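Local coordinates for protein techylectin-5A (Tachypleus tridentatus, PDB 1JC9) that agglutinates erythrocytes and bacteria as a secreted innate-immunity lectin of the horseshoe crab, recognising acetyl group-containing substances on their surfaces with a fibrinogen-like domain that binds calcium, at residues 91-96 against 223-228; 106-111 against 193-198; 132-137 against 158-163; 181-186 against 242-247. All coordinates share one frame; numbering follows the deposited sequence.

Interaction 1 of 4, residues 91-96 against 223-228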
# COMPACT_ATOMS: atom_id res chain seq x y z
N VAL A 91 -8.77 -3.17 0.17
CA VAL A 91 -7.82 -2.16 0.59
C VAL A 91 -6.71 -2.78 1.42
O VAL A 91 -6.98 -3.54 2.35
CB VAL A 91 -8.53 -1.04 1.39
CG1 VAL A 91 -7.53 0.06 1.75
CG2 VAL A 91 -9.67 -0.45 0.55
N ILE A 92 -5.46 -2.46 1.09
CA ILE A 92 -4.33 -3.01 1.82
C ILE A 92 -3.55 -1.97 2.61
O ILE A 92 -2.69 -2.32 3.42
CB ILE A 92 -3.35 -3.77 0.88
CG1 ILE A 92 -2.70 -2.80 -0.10
CG2 ILE A 92 -4.09 -4.88 0.14
CD1 ILE A 92 -1.62 -3.45 -0.98
N GLN A 93 -3.84 -0.69 2.39
CA GLN A 93 -3.16 0.39 3.10
C GLN A 93 -3.97 1.68 3.02
O GLN A 93 -4.64 1.94 2.03
CB GLN A 93 -1.77 0.66 2.50
CG GLN A 93 -0.94 1.70 3.27
CD GLN A 93 -0.99 3.11 2.67
OE1 GLN A 93 -1.96 3.49 2.01
NE2 GLN A 93 0.06 3.89 2.90
N ARG A 94 -3.90 2.48 4.08
CA ARG A 94 -4.59 3.77 4.11
C ARG A 94 -3.92 4.74 5.08
O ARG A 94 -3.49 4.35 6.16
CB ARG A 94 -6.06 3.62 4.52
CG ARG A 94 -6.81 4.95 4.51
CD ARG A 94 -8.24 4.86 5.05
NE ARG A 94 -9.11 4.03 4.22
CZ ARG A 94 -9.68 2.90 4.64
NH1 ARG A 94 -9.47 2.47 5.88
NH2 ARG A 94 -10.47 2.21 3.83
N ARG A 95 -3.83 6.00 4.67
CA ARG A 95 -3.27 7.07 5.49
C ARG A 95 -4.34 8.15 5.55
O ARG A 95 -5.01 8.43 4.55
CB ARG A 95 -1.99 7.65 4.87
CG ARG A 95 -0.84 6.67 4.69
CD ARG A 95 -0.51 5.92 5.98
NE ARG A 95 0.00 6.77 7.05
CZ ARG A 95 1.25 7.24 7.12
NH1 ARG A 95 2.14 6.95 6.18
NH2 ARG A 95 1.62 7.97 8.17
N GLY A 96 -4.51 8.76 6.72
CA GLY A 96 -5.49 9.81 6.88
C GLY A 96 -5.26 10.47 8.22
O GLY A 96 -4.37 10.06 8.96
N ASN A 223 6.60 7.40 -1.28
CA ASN A 223 6.91 7.03 0.10
C ASN A 223 5.64 7.09 0.95
O ASN A 223 5.60 7.75 1.99
CB ASN A 223 7.97 8.02 0.63
CG ASN A 223 8.58 7.59 1.95
OD1 ASN A 223 9.00 6.45 2.12
ND2 ASN A 223 8.66 8.53 2.89
N LEU A 224 4.60 6.38 0.51
CA LEU A 224 3.31 6.38 1.18
C LEU A 224 3.26 5.96 2.64
O LEU A 224 2.30 6.29 3.35
CB LEU A 224 2.31 5.58 0.35
CG LEU A 224 1.58 6.38 -0.75
CD1 LEU A 224 2.50 7.41 -1.38
CD2 LEU A 224 1.05 5.42 -1.79
N ASN A 225 4.27 5.23 3.10
CA ASN A 225 4.30 4.83 4.51
C ASN A 225 5.21 5.77 5.31
O ASN A 225 5.66 5.42 6.40
CB ASN A 225 4.80 3.39 4.66
CG ASN A 225 3.77 2.37 4.21
OD1 ASN A 225 2.57 2.65 4.19
ND2 ASN A 225 4.23 1.18 3.86
N GLY A 226 5.46 6.96 4.77
CA GLY A 226 6.31 7.92 5.45
C GLY A 226 5.59 8.69 6.55
O GLY A 226 4.46 8.37 6.91
N LEU A 227 6.25 9.72 7.08
CA LEU A 227 5.68 10.54 8.14
C LEU A 227 4.46 11.29 7.66
O LEU A 227 4.40 11.72 6.51
CB LEU A 227 6.72 11.55 8.67
CG LEU A 227 8.05 11.01 9.20
CD1 LEU A 227 8.89 12.16 9.73
CD2 LEU A 227 7.80 9.99 10.31
N TYR A 228 3.48 11.45 8.55
CA TYR A 228 2.26 12.17 8.21
C TYR A 228 2.52 13.65 8.51
O TYR A 228 2.23 14.11 9.62
CB TYR A 228 1.09 11.69 9.06
CG TYR A 228 -0.25 12.14 8.53
CD1 TYR A 228 -0.89 11.42 7.52
CD2 TYR A 228 -0.84 13.32 8.98
CE1 TYR A 228 -2.09 11.87 6.97
CE2 TYR A 228 -2.04 13.78 8.43
CZ TYR A 228 -2.66 13.05 7.43
OH TYR A 228 -3.83 13.50 6.87
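Strand residues 91-95 run up to a type I beta turn, Asn-223 to Gly-226, that is closed by Gly-226 N donating to Asn-223 O; the backbones stay well apart, Arg-95 CA lying 7.9 Å from Leu-224 CA, and side chains bridge the gap. The Arg-95 chain is bent at chi2 and chi3. Its guanidinium meets the turn edge-on: Arg-95 NH2 donates to Gly-226 O at 3.1 Å, nearly along the C=O axis and within the guanidinium plane. NH1 also bonds to Gly-226 O and to Leu-224 O, although its exact position is less certain. Beside it, Gln-93 NE2 donates almost straight (168°) to Asn-225 OD1 at 3.1 Å, the two amide planes being turned 44° from each other, while Asn-225 ND2 is held by Gly-213 O. Farther along, Gly-96 O sits over one face of the Tyr-228 ring, 3.5 Å from CE1, and Tyr-228 OH bonds to Pro-253 O. The strand is interrupted by a classic beta bulge, in which Ile-92 and Gln-93 lie opposite Met-257. The contact ties the central antiparallel sheet of the fibrinogen C-terminal fold to the loop region that carries the acetyl-sugar pocket.

Interaction 2 of 4, residues 106-111 against 193-198. With CA (calcium ion), chain C.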
# COMPACT_ATOMS: atom_id res chain seq x y z
N TYR A 106 6.28 4.42 11.42
CA TYR A 106 7.71 4.26 11.62
C TYR A 106 7.89 3.03 12.51
O TYR A 106 8.24 3.15 13.68
CB TYR A 106 8.26 5.51 12.33
CG TYR A 106 9.77 5.56 12.44
CD1 TYR A 106 10.57 5.67 11.30
CD2 TYR A 106 10.40 5.50 13.68
CE1 TYR A 106 11.95 5.73 11.40
CE2 TYR A 106 11.79 5.56 13.79
CZ TYR A 106 12.56 5.67 12.64
OH TYR A 106 13.93 5.71 12.72
N LYS A 107 7.63 1.85 11.95
CA LYS A 107 7.73 0.61 12.71
C LYS A 107 8.70 -0.40 12.11
O LYS A 107 9.05 -0.31 10.94
CB LYS A 107 6.34 -0.05 12.81
CG LYS A 107 5.29 0.80 13.52
CD LYS A 107 4.07 -0.05 13.86
CE LYS A 107 2.93 0.78 14.42
NZ LYS A 107 3.36 1.60 15.58
N PRO A 108 9.14 -1.38 12.91
CA PRO A 108 10.08 -2.42 12.48
C PRO A 108 9.48 -3.53 11.63
O PRO A 108 8.27 -3.62 11.45
CB PRO A 108 10.64 -2.94 13.80
CG PRO A 108 9.44 -2.87 14.68
CD PRO A 108 8.89 -1.49 14.36
N TRP A 109 10.37 -4.39 11.12
CA TRP A 109 10.02 -5.52 10.26
C TRP A 109 8.86 -6.37 10.76
O TRP A 109 7.95 -6.71 10.00
CB TRP A 109 11.26 -6.40 10.06
CG TRP A 109 11.09 -7.52 9.07
CD1 TRP A 109 10.68 -8.79 9.34
CD2 TRP A 109 11.35 -7.46 7.67
NE1 TRP A 109 10.68 -9.54 8.18
CE2 TRP A 109 11.08 -8.74 7.14
CE3 TRP A 109 11.78 -6.44 6.80
CZ2 TRP A 109 11.24 -9.04 5.78
CZ3 TRP A 109 11.94 -6.74 5.45
CH2 TRP A 109 11.67 -8.03 4.96
N LYS A 110 8.89 -6.73 12.04
CA LYS A 110 7.83 -7.56 12.60
C LYS A 110 6.43 -6.95 12.43
O LYS A 110 5.48 -7.66 12.10
CB LYS A 110 8.07 -7.82 14.09
CG LYS A 110 7.00 -8.70 14.73
CD LYS A 110 7.28 -9.00 16.19
CE LYS A 110 6.20 -9.91 16.76
NZ LYS A 110 6.46 -10.26 18.18
N ASN A 111 6.32 -5.65 12.65
CA ASN A 111 5.03 -4.98 12.51
C ASN A 111 4.55 -4.96 11.06
O ASN A 111 3.36 -5.15 10.79
CB ASN A 111 5.13 -3.55 13.05
CG ASN A 111 5.30 -3.52 14.56
OD1 ASN A 111 4.39 -3.90 15.31
ND2 ASN A 111 6.46 -3.07 15.02
N SER A 193 12.19 -2.85 2.86
CA SER A 193 13.12 -2.44 3.91
C SER A 193 12.37 -1.76 5.05
O SER A 193 11.31 -1.17 4.84
CB SER A 193 14.18 -1.47 3.38
OG SER A 193 15.08 -2.11 2.49
N THR A 194 12.92 -1.84 6.25
CA THR A 194 12.34 -1.21 7.43
C THR A 194 13.47 -0.59 8.25
O THR A 194 14.64 -0.84 7.97
CB THR A 194 11.57 -2.23 8.30
OG1 THR A 194 12.43 -3.34 8.60
CG2 THR A 194 10.32 -2.73 7.57
N ILE A 195 13.12 0.20 9.25
CA ILE A 195 14.12 0.85 10.08
C ILE A 195 15.15 -0.10 10.67
O ILE A 195 16.29 0.29 10.91
CB ILE A 195 13.46 1.63 11.23
CG1 ILE A 195 12.58 0.70 12.07
CG2 ILE A 195 12.61 2.76 10.66
CD1 ILE A 195 11.85 1.40 13.19
N ASP A 196 14.76 -1.35 10.90
CA ASP A 196 15.68 -2.32 11.48
C ASP A 196 16.27 -3.31 10.47
O ASP A 196 17.04 -4.20 10.85
CB ASP A 196 14.99 -3.08 12.62
CG ASP A 196 13.80 -3.90 12.16
OD1 ASP A 196 13.04 -3.43 11.29
OD2 ASP A 196 13.60 -5.01 12.69
N LYS A 197 15.93 -3.16 9.20
CA LYS A 197 16.47 -4.06 8.18
C LYS A 197 16.68 -3.38 6.83
O LYS A 197 15.73 -3.16 6.08
CB LYS A 197 15.56 -5.29 8.02
CG LYS A 197 15.54 -6.17 9.25
CD LYS A 197 14.85 -7.49 8.99
CE LYS A 197 14.92 -8.39 10.22
NZ LYS A 197 14.20 -9.68 10.00
N ASP A 198 17.94 -3.07 6.54
CA ASP A 198 18.33 -2.41 5.30
C ASP A 198 18.53 -3.41 4.16
O ASP A 198 19.52 -4.14 4.12
CB ASP A 198 19.65 -1.65 5.51
CG ASP A 198 20.06 -0.83 4.29
OD1 ASP A 198 19.73 -1.23 3.16
OD2 ASP A 198 20.72 0.20 4.48
CA CA C . 21.39 0.53 2.30
O HOH W 1 10.35 0.77 9.03
O HOH W 2 11.46 -6.40 13.70
O HOH W 3 23.73 0.21 3.37
O HOH W 4 21.91 -1.40 1.17
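Lys-197 lays its extended chain across one face of the Trp-109 indole, at about a right angle to that side chain. Lys-197 CD makes a CH-pi contact 4.0 Å from the centroid of the Trp-109 five-membered ring, and Lys-197 NZ makes a cation-pi contact with the same ring, 3.9 Å from the centroid and 18° off the normal. Thr-194 OG1 lies at the indole edge, near the ring plane, and Trp-109 NE1 is taken by Glu-165. Asp-196 OD1 accepts from two donors: Trp-109 N, at 2.8 Å and on the syn side, and Thr-194 OG1. The type I beta turn Thr-194 to Lys-197 thereby receives a first-turn N-H of helix 109-114, just after Pro-108 at the N-cap. This turn belongs to the long loop between strand 176-178 and helix 206-210 that leads into the calcium site. Asp-196 OD2 reaches the next residue of the helix through a water that accepts from Lys-110 N, and a second water links Lys-107 O to Ile-195 N. Ile-195 CD1 lies over one face of the Tyr-106 ring and packs 4.3 Å from Pro-108 CD. Where the chain leaves the turn, Asp-198 binds calcium through both carboxylate oxygens, OD2 at 2.3 Å; Asp-200, His-202 and Thr-204 complete the protein ligands.

Interaction 3 of 4, residues 132-137 against 158-163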
# COMPACT_ATOMS: atom_id res chain seq x y z
N ALA A 132 -0.09 -13.50 0.53
CA ALA A 132 -1.15 -14.50 0.39
C ALA A 132 -2.22 -14.08 -0.61
O ALA A 132 -2.64 -14.89 -1.44
CB ALA A 132 -1.79 -14.78 1.75
N LEU A 133 -2.67 -12.83 -0.53
CA LEU A 133 -3.69 -12.36 -1.45
C LEU A 133 -3.19 -12.18 -2.89
O LEU A 133 -3.82 -12.67 -3.83
CB LEU A 133 -4.28 -11.04 -0.95
CG LEU A 133 -5.06 -11.09 0.38
CD1 LEU A 133 -5.45 -9.67 0.78
CD2 LEU A 133 -6.30 -11.95 0.23
N THR A 134 -2.05 -11.51 -3.07
CA THR A 134 -1.52 -11.27 -4.42
C THR A 134 -1.05 -12.50 -5.18
O THR A 134 -0.87 -12.45 -6.40
CB THR A 134 -0.37 -10.24 -4.41
OG1 THR A 134 0.69 -10.69 -3.55
CG2 THR A 134 -0.87 -8.89 -3.91
N ASN A 135 -0.86 -13.60 -4.47
CA ASN A 135 -0.42 -14.83 -5.11
C ASN A 135 -1.54 -15.82 -5.41
O ASN A 135 -1.32 -16.78 -6.15
CB ASN A 135 0.67 -15.51 -4.27
CG ASN A 135 2.02 -14.81 -4.38
OD1 ASN A 135 2.94 -15.32 -5.03
ND2 ASN A 135 2.15 -13.65 -3.75
N GLN A 136 -2.74 -15.61 -4.87
CA GLN A 136 -3.84 -16.55 -5.13
C GLN A 136 -4.37 -16.41 -6.55
O GLN A 136 -5.03 -17.30 -7.08
CB GLN A 136 -4.97 -16.39 -4.10
CG GLN A 136 -5.70 -15.06 -4.06
CD GLN A 136 -6.68 -15.00 -2.91
OE1 GLN A 136 -6.72 -15.90 -2.06
NE2 GLN A 136 -7.48 -13.93 -2.85
N ARG A 137 -4.07 -15.27 -7.17
CA ARG A 137 -4.41 -15.02 -8.56
C ARG A 137 -3.82 -13.70 -9.02
O ARG A 137 -3.08 -13.06 -8.26
CB ARG A 137 -5.92 -15.07 -8.81
CG ARG A 137 -6.83 -14.13 -8.05
CD ARG A 137 -8.18 -14.26 -8.72
NE ARG A 137 -9.29 -13.57 -8.06
CZ ARG A 137 -9.97 -14.05 -7.03
NH1 ARG A 137 -9.66 -15.23 -6.51
NH2 ARG A 137 -11.00 -13.36 -6.55
N GLN A 158 -0.62 -3.01 -13.36
CA GLN A 158 -1.07 -4.38 -13.56
C GLN A 158 -0.06 -5.37 -12.98
O GLN A 158 1.07 -5.00 -12.65
CB GLN A 158 -1.25 -4.69 -15.04
CG GLN A 158 -2.42 -3.98 -15.69
CD GLN A 158 -2.77 -4.59 -17.04
OE1 GLN A 158 -3.27 -5.71 -17.11
NE2 GLN A 158 -2.49 -3.85 -18.11
N ASP A 159 -0.49 -6.62 -12.86
CA ASP A 159 0.36 -7.69 -12.38
C ASP A 159 1.14 -7.33 -11.12
O ASP A 159 2.37 -7.37 -11.11
CB ASP A 159 1.33 -8.12 -13.49
CG ASP A 159 0.63 -8.32 -14.82
OD1 ASP A 159 -0.50 -8.86 -14.83
OD2 ASP A 159 1.22 -7.96 -15.87
N PHE A 160 0.41 -6.99 -10.07
CA PHE A 160 1.02 -6.63 -8.79
C PHE A 160 1.10 -7.83 -7.86
O PHE A 160 0.10 -8.52 -7.64
CB PHE A 160 0.20 -5.53 -8.12
CG PHE A 160 0.54 -5.31 -6.67
CD1 PHE A 160 1.79 -4.83 -6.29
CD2 PHE A 160 -0.39 -5.61 -5.67
CE1 PHE A 160 2.12 -4.66 -4.95
CE2 PHE A 160 -0.07 -5.43 -4.32
CZ PHE A 160 1.19 -4.96 -3.96
N TRP A 161 2.28 -8.08 -7.31
CA TRP A 161 2.47 -9.16 -6.35
C TRP A 161 3.84 -9.05 -5.70
O TRP A 161 4.73 -8.39 -6.23
CB TRP A 161 2.31 -10.55 -7.01
CG TRP A 161 3.17 -10.81 -8.23
CD1 TRP A 161 3.01 -10.28 -9.48
CD2 TRP A 161 4.27 -11.73 -8.32
NE1 TRP A 161 3.94 -10.81 -10.35
CE2 TRP A 161 4.72 -11.71 -9.66
CE3 TRP A 161 4.91 -12.58 -7.41
CZ2 TRP A 161 5.79 -12.49 -10.11
CZ3 TRP A 161 5.98 -13.36 -7.85
CH2 TRP A 161 6.41 -13.31 -9.19
N ILE A 162 3.99 -9.65 -4.53
CA ILE A 162 5.27 -9.64 -3.83
C ILE A 162 5.58 -11.10 -3.50
O ILE A 162 4.68 -11.94 -3.47
CB ILE A 162 5.24 -8.78 -2.53
CG1 ILE A 162 4.28 -9.37 -1.50
CG2 ILE A 162 4.85 -7.33 -2.86
CD1 ILE A 162 2.84 -9.34 -1.93
N GLU A 163 6.86 -11.40 -3.28
CA GLU A 163 7.27 -12.75 -2.94
C GLU A 163 7.17 -12.89 -1.43
O GLU A 163 6.85 -11.92 -0.75
CB GLU A 163 8.70 -12.99 -3.45
CG GLU A 163 8.77 -12.95 -4.98
CD GLU A 163 10.17 -13.15 -5.54
OE1 GLU A 163 10.88 -14.07 -5.08
OE2 GLU A 163 10.55 -12.39 -6.45
O HOH W 5 -1.05 -10.76 -8.53
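The C-terminal end of helix 127-136 packs against the last residues of strand 152-162, just after the chain turns a corner at Gln-158 and Asp-159. The short axes of helix 132-136 and strand 160-162 approach to 7.2 Å with their directions 125° apart, and Thr-134 CA comes within 4.9 Å of Trp-161 CA. Thr-134 fills this close approach: its CB lies 3.6 Å from Trp-161 CA, and its methyl CG2 reaches Phe-160 CE2 obliquely at 3.6 Å. Because chi1 is 58°, OG1 sits between the backbone N and the carbonyl carbon, where it bonds to Ile-130 O one helical turn back; the side chains of Thr-134 and Ile-162 cross at about a right angle. In the fibrinogen C-terminal fold the contact fastens this helix to an antiparallel strand paired with 139-146, and Phe-160 continues the apolar layer onto Ile-259 and Leu-171. Asn-135 supplies the direct hydrogen bond: Asn-135 ND2 donates to Ile-162 O at 3.1 Å, with an N-H...O angle of 167° and the acceptor in the amide plane. The same nitrogen bonds back to Phe-131 O, so two carbonyls, one on the helix and one on the strand, fix the rotation of the amide. Its plane is nearly perpendicular to the Trp-161 ring, which stacks on His-172. A water lies 2.7 Å from both Thr-134 O and Phe-160 O, between helix end and strand.

Interaction 4 of 4, residues 181-186 against 242-247. With NAG (2-acetamido-2-deoxy-beta-D-glucopyranose), chain B.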
# COMPACT_ATOMS: atom_id res chain seq x y z
N GLY A 181 1.02 10.10 -12.28
CA GLY A 181 2.42 10.10 -12.66
C GLY A 181 2.98 8.77 -12.18
O GLY A 181 2.57 8.26 -11.13
N ASN A 182 3.91 8.20 -12.92
CA ASN A 182 4.49 6.91 -12.57
C ASN A 182 5.61 7.00 -11.54
O ASN A 182 6.79 6.97 -11.90
CB ASN A 182 5.02 6.25 -13.85
CG ASN A 182 5.47 4.82 -13.62
OD1 ASN A 182 5.37 4.29 -12.51
ND2 ASN A 182 5.97 4.19 -14.67
N SER A 183 5.26 7.10 -10.26
CA SER A 183 6.27 7.19 -9.22
C SER A 183 6.48 5.91 -8.42
O SER A 183 7.24 5.90 -7.45
CB SER A 183 5.95 8.35 -8.26
OG SER A 183 6.02 9.60 -8.94
N PHE A 184 5.81 4.83 -8.80
CA PHE A 184 5.96 3.55 -8.11
C PHE A 184 6.79 2.62 -8.99
O PHE A 184 7.43 1.67 -8.51
CB PHE A 184 4.58 2.91 -7.85
CG PHE A 184 4.61 1.74 -6.90
CD1 PHE A 184 5.19 1.84 -5.64
CD2 PHE A 184 3.98 0.54 -7.24
CE1 PHE A 184 5.15 0.78 -4.74
CE2 PHE A 184 3.93 -0.53 -6.34
CZ PHE A 184 4.51 -0.41 -5.09
N GLY A 185 6.80 2.91 -10.29
CA GLY A 185 7.53 2.10 -11.24
C GLY A 185 8.98 1.80 -10.91
O GLY A 185 9.43 0.67 -11.09
N ARG A 186 9.72 2.80 -10.43
CA ARG A 186 11.13 2.59 -10.12
C ARG A 186 11.36 1.58 -9.00
O ARG A 186 12.47 1.06 -8.85
CB ARG A 186 11.80 3.92 -9.76
CG ARG A 186 13.32 3.88 -9.89
CD ARG A 186 13.95 5.26 -9.72
NE ARG A 186 14.04 5.68 -8.32
CZ ARG A 186 14.53 6.85 -7.93
NH1 ARG A 186 14.97 7.73 -8.83
NH2 ARG A 186 14.60 7.15 -6.64
N TRP A 242 4.62 11.50 -3.46
CA TRP A 242 4.34 10.90 -4.75
C TRP A 242 4.96 11.94 -5.68
O TRP A 242 4.31 12.88 -6.13
CB TRP A 242 2.84 10.74 -5.01
CG TRP A 242 2.58 9.92 -6.24
CD1 TRP A 242 2.47 10.38 -7.53
CD2 TRP A 242 2.45 8.49 -6.32
NE1 TRP A 242 2.28 9.33 -8.39
CE2 TRP A 242 2.27 8.16 -7.68
CE3 TRP A 242 2.47 7.46 -5.37
CZ2 TRP A 242 2.11 6.83 -8.12
CZ3 TRP A 242 2.32 6.14 -5.80
CH2 TRP A 242 2.14 5.84 -7.16
N ARG A 243 6.25 11.77 -5.90
CA ARG A 243 7.05 12.68 -6.70
C ARG A 243 6.46 13.24 -7.99
O ARG A 243 6.48 14.46 -8.19
CB ARG A 243 8.40 12.03 -7.03
CG ARG A 243 9.35 12.95 -7.77
CD ARG A 243 10.59 12.22 -8.21
NE ARG A 243 11.50 13.09 -8.93
CZ ARG A 243 12.72 12.74 -9.33
NH1 ARG A 243 13.18 11.51 -9.07
NH2 ARG A 243 13.48 13.60 -9.98
N ALA A 244 5.95 12.38 -8.85
CA ALA A 244 5.41 12.82 -10.13
C ALA A 244 4.26 13.82 -10.03
O ALA A 244 3.99 14.54 -10.99
CB ALA A 244 4.98 11.62 -10.97
N TRP A 245 3.59 13.88 -8.89
CA TRP A 245 2.49 14.81 -8.75
C TRP A 245 2.82 16.04 -7.90
O TRP A 245 2.68 17.17 -8.37
CB TRP A 245 1.25 14.10 -8.18
CG TRP A 245 0.04 14.99 -8.05
CD1 TRP A 245 -0.26 16.09 -8.81
CD2 TRP A 245 -1.06 14.83 -7.14
NE1 TRP A 245 -1.46 16.63 -8.42
CE2 TRP A 245 -1.98 15.88 -7.40
CE3 TRP A 245 -1.36 13.90 -6.13
CZ2 TRP A 245 -3.17 16.02 -6.68
CZ3 TRP A 245 -2.55 14.05 -5.42
CH2 TRP A 245 -3.44 15.10 -5.70
N LYS A 246 3.28 15.83 -6.67
CA LYS A 246 3.57 16.95 -5.78
C LYS A 246 5.04 17.18 -5.40
O LYS A 246 5.32 18.02 -4.55
CB LYS A 246 2.75 16.81 -4.50
CG LYS A 246 1.24 16.83 -4.71
CD LYS A 246 0.77 18.21 -5.14
CE LYS A 246 -0.75 18.31 -5.12
NZ LYS A 246 -1.21 19.69 -5.46
N GLY A 247 5.96 16.44 -6.01
CA GLY A 247 7.37 16.62 -5.68
C GLY A 247 7.83 15.92 -4.41
O GLY A 247 7.23 14.93 -3.98
C1 NAG B . 16.27 10.83 -6.13
C2 NAG B . 16.78 10.63 -4.62
C3 NAG B . 18.13 11.41 -4.45
C4 NAG B . 19.11 10.76 -5.40
C5 NAG B . 18.56 10.92 -6.87
C6 NAG B . 19.48 10.26 -7.90
C7 NAG B . 15.12 10.25 -2.91
C8 NAG B . 14.08 10.71 -1.93
N2 NAG B . 15.77 11.17 -3.70
O1 NAG B . 15.01 10.15 -6.41
O3 NAG B . 18.64 11.26 -3.13
O4 NAG B . 20.42 11.43 -5.30
O5 NAG B . 17.25 10.30 -7.05
O6 NAG B . 18.80 10.51 -9.16
O7 NAG B . 15.36 9.02 -2.96
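Two hydrogen bonds join the loop 181-186 to the start of helix 243-246. Ser-183 OG, anti to its carbonyl carbon (chi1 -65°), accepts from Ala-244 N at 2.8 Å, so a hydroxyl from a distant loop occupies an N-H of the helix's first turn, just beyond Trp-242 at the N-cap. Trp-242 NE1 donates to Gly-181 O at 3.0 Å; that oxygen lies near the indole plane, whereas the nitrogen stands above the plane of the carbonyl group.

Packing contacts surround these bonds. Ser-183 CB rests over one face of the Trp-242 indole, a CH-pi contact 3.8 Å from the centroid of the five-membered ring, and Phe-184 CB touches Trp-242 CH2 at 3.9 Å. Gly-181, lacking a side chain, lets Ala-244 CB come within 3.4 Å of its CA. Behind them, Phe-143 meets the rings of both Phe-184 and Trp-242.

The charged groups reach the sugar. The Arg-186 chain is bent at chi3; its guanidinium meets O1 of N-acetylglucosamine with its edge, Arg-186 NH2 donating at 3.0 Å and NH1 more weakly. Arg-243 NH1 is 4.2 Å from Arg-186 NH1; the salt bridge of Arg-243 to Glu-221 would probably temper that repulsion. Tyr-236, Tyr-248, Cys-219 and His-220 supply further bonds to the sugar in the acetyl-group pocket of this fibrinogen-related lectin.

All four contacts lie within one fibrinogen C-terminal domain. Interaction 1 sits nearest its middle, with centres about 15 Å from interactions 2 and 4 and about 19 Å from interaction 3. It touches two of them: Ile-92 packs on Phe-160 of interaction 3, both reaching the same sheet, and Leu-224 packs on Trp-242 of interaction 4. Along the chain, interaction 3 falls between the segments of interaction 2, which in turn fall between those of interaction 1, whereas interaction 4 follows 3 in series and alternates with both 1 and 2. Interactions 2 and 4, about 23 Å apart between centres, lie at the calcium and sugar ends of the loop-rich region, and interaction 1 joins it to the sheet.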